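Local atomic coordinates of HTH-type transcriptional regulator PrpR (Mycobacterium tuberculosis, PDB entry 6D2S), a protein that regulates expression of the enzymes that break down short-chain fatty acids through the glyoxylate and methylcitrate cycles, acting as a DNA-binding transcription factor. Residues L136-F141 / T165-L170. Residues are numbered along the deposited sequence; the frame is centred on the assembly and turned at random.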
loop_
_atom_site.group_PDB
_atom_site.type_symbol
_atom_site.label_atom_id
_atom_site.label_comp_id
_atom_site.label_asym_id
_atom_site.label_seq_id
_atom_site.Cartn_x
_atom_site.Cartn_y
_atom_site.Cartn_z
ATOM N N LEU A 136 -3.102 -3.031 8.040
ATOM C CA LEU A 136 -2.399 -1.984 8.773
ATOM C C LEU A 136 -3.449 -1.007 9.283
ATOM O O LEU A 136 -3.617 0.096 8.742
ATOM C CB LEU A 136 -1.365 -1.298 7.881
ATOM C CG LEU A 136 -0.409 -2.292 7.212
ATOM C CD1 LEU A 136 0.391 -1.600 6.081
ATOM C CD2 LEU A 136 0.522 -2.911 8.270
ATOM N N PRO A 137 -4.194 -1.399 10.313
ATOM C CA PRO A 137 -5.294 -0.554 10.794
ATOM C C PRO A 137 -4.768 0.798 11.256
ATOM O O PRO A 137 -3.727 0.894 11.913
ATOM C CB PRO A 137 -5.899 -1.372 11.947
ATOM C CG PRO A 137 -4.828 -2.336 12.346
ATOM C CD PRO A 137 -4.094 -2.663 11.066
ATOM N N TYR A 138 -5.526 1.848 10.934
ATOM C CA TYR A 138 -4.965 3.199 10.917
ATOM C C TYR A 138 -4.313 3.588 12.243
ATOM O O TYR A 138 -3.135 3.964 12.278
ATOM C CB TYR A 138 -6.051 4.219 10.533
ATOM C CG TYR A 138 -5.468 5.559 10.139
ATOM C CD1 TYR A 138 -4.982 6.437 11.111
ATOM C CD2 TYR A 138 -5.387 5.938 8.803
ATOM C CE1 TYR A 138 -4.430 7.658 10.764
ATOM C CE2 TYR A 138 -4.829 7.174 8.443
ATOM C CZ TYR A 138 -4.358 8.023 9.434
ATOM O OH TYR A 138 -3.815 9.241 9.088
ATOM N N ARG A 139 -5.077 3.576 13.343
ATOM C CA ARG A 139 -4.541 4.126 14.582
ATOM C C ARG A 139 -3.371 3.295 15.088
ATOM O O ARG A 139 -2.369 3.840 15.569
ATOM C CB ARG A 139 -5.635 4.211 15.652
ATOM C CG ARG A 139 -6.698 5.267 15.388
ATOM C CD ARG A 139 -7.636 5.379 16.578
ATOM N NE ARG A 139 -8.699 6.355 16.364
ATOM C CZ ARG A 139 -9.671 6.606 17.238
ATOM N NH1 ARG A 139 -9.715 5.951 18.392
ATOM N NH2 ARG A 139 -10.599 7.511 16.959
ATOM N N GLU A 140 -3.492 1.973 15.007
ATOM C CA GLU A 140 -2.402 1.106 15.438
ATOM C C GLU A 140 -1.162 1.325 14.581
ATOM O O GLU A 140 -0.041 1.396 15.102
ATOM C CB GLU A 140 -2.851 -0.360 15.380
ATOM C CG GLU A 140 -1.754 -1.342 15.755
ATOM C CD GLU A 140 -2.225 -2.795 15.751
ATOM O OE1 GLU A 140 -3.446 -3.036 15.861
ATOM O OE2 GLU A 140 -1.365 -3.688 15.630
ATOM N N PHE A 141 -1.338 1.414 13.261
ATOM C CA PHE A 141 -0.204 1.603 12.366
ATOM C C PHE A 141 0.433 2.974 12.565
ATOM O O PHE A 141 1.667 3.099 12.610
ATOM C CB PHE A 141 -0.663 1.423 10.915
ATOM C CG PHE A 141 0.441 1.565 9.915
ATOM C CD1 PHE A 141 1.398 0.569 9.777
ATOM C CD2 PHE A 141 0.516 2.697 9.094
ATOM C CE1 PHE A 141 2.435 0.699 8.844
ATOM C CE2 PHE A 141 1.539 2.829 8.164
ATOM C CZ PHE A 141 2.503 1.834 8.042
ATOM N N THR A 165 4.447 -2.374 0.761
ATOM C CA THR A 165 3.156 -2.309 1.443
ATOM C C THR A 165 3.197 -1.300 2.584
ATOM O O THR A 165 2.261 -0.512 2.754
ATOM C CB THR A 165 2.766 -3.702 1.950
ATOM O OG1 THR A 165 2.772 -4.619 0.847
ATOM C CG2 THR A 165 1.369 -3.695 2.587
ATOM N N VAL A 166 4.288 -1.296 3.359
ATOM C CA VAL A 166 4.471 -0.277 4.396
ATOM C C VAL A 166 4.534 1.113 3.774
ATOM O O VAL A 166 3.881 2.049 4.245
ATOM C CB VAL A 166 5.740 -0.556 5.222
ATOM C CG1 VAL A 166 5.972 0.581 6.232
ATOM C CG2 VAL A 166 5.649 -1.920 5.946
ATOM N N CYS A 167 5.360 1.278 2.734
ATOM C CA CYS A 167 5.527 2.604 2.128
ATOM C C CYS A 167 4.201 3.139 1.617
ATOM O O CYS A 167 3.864 4.312 1.817
ATOM C CB CYS A 167 6.530 2.561 0.979
ATOM S SG CYS A 167 8.218 2.368 1.467
ATOM N N HIS A 168 3.441 2.300 0.919
ATOM C CA HIS A 168 2.166 2.783 0.417
ATOM C C HIS A 168 1.265 3.206 1.564
ATOM O O HIS A 168 0.641 4.272 1.513
ATOM C CB HIS A 168 1.474 1.734 -0.452
ATOM C CG HIS A 168 0.256 2.271 -1.135
ATOM N ND1 HIS A 168 -0.975 2.329 -0.517
ATOM C CD2 HIS A 168 0.089 2.826 -2.359
ATOM C CE1 HIS A 168 -1.853 2.878 -1.337
ATOM N NE2 HIS A 168 -1.232 3.190 -2.462
ATOM N N ARG A 169 1.200 2.404 2.630
ATOM C CA ARG A 169 0.349 2.792 3.752
ATOM C C ARG A 169 0.818 4.099 4.391
ATOM O O ARG A 169 -0.005 4.945 4.770
ATOM C CB ARG A 169 0.296 1.678 4.801
ATOM C CG ARG A 169 -0.709 1.958 5.899
ATOM C CD ARG A 169 -2.160 1.854 5.376
ATOM N NE ARG A 169 -3.151 1.824 6.465
ATOM C CZ ARG A 169 -4.213 2.630 6.555
ATOM N NH1 ARG A 169 -4.427 3.574 5.642
ATOM N NH2 ARG A 169 -5.073 2.490 7.564
ATOM N N LEU A 170 2.130 4.279 4.548
ATOM C CA LEU A 170 2.611 5.540 5.114
ATOM C C LEU A 170 2.139 6.726 4.274
ATOM O O LEU A 170 1.812 7.794 4.811
ATOM C CB LEU A 170 4.142 5.528 5.227
ATOM C CG LEU A 170 4.752 4.602 6.288
ATOM C CD1 LEU A 170 6.271 4.497 6.105
ATOM C CD2 LEU A 170 4.433 5.136 7.691
#
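L136 has left the helical conformation after helix 116-135, P137 takes the N-cap position of helix 138-147, and the F141 N to P137 O hydrogen bond (2.8 Å) closes the first turn. The partner is the last part of helix 163-170; the closest CA atoms are those of L136 and R169, 7.5 Å apart. The carbonyl of L136, outside regular helical bonding, illustrates how a long side chain can claim a backbone acceptor between helices: R169 NE donates to L136 O at 2.9 Å and R169 NH2 to the same L136 O at 3.0 Å. The aliphatic part of R169 is used as well, its CG lying over one face of the F141 ring, 3.3 Å from F141 CE2, while L136 CD1 packs on R169 CB at 3.5 Å. L170 CD2 extends the apolar patch, 3.7 Å from F141 CE2. Y138 CB lies 3.6 Å from R169 NH2, and Y138 OH hydrogen-bonds to Q178 O. R169 NH1 forms a salt bridge with D22 of helix 19-31. Helix 152-159 touches L136 and V166. Helix 163-170 of the IrrE N-terminal-like region is thus tied to the link between helices 116-135 and 138-147, and packs through C167 and L170 on strand 261-268 of the C-terminal regulator region.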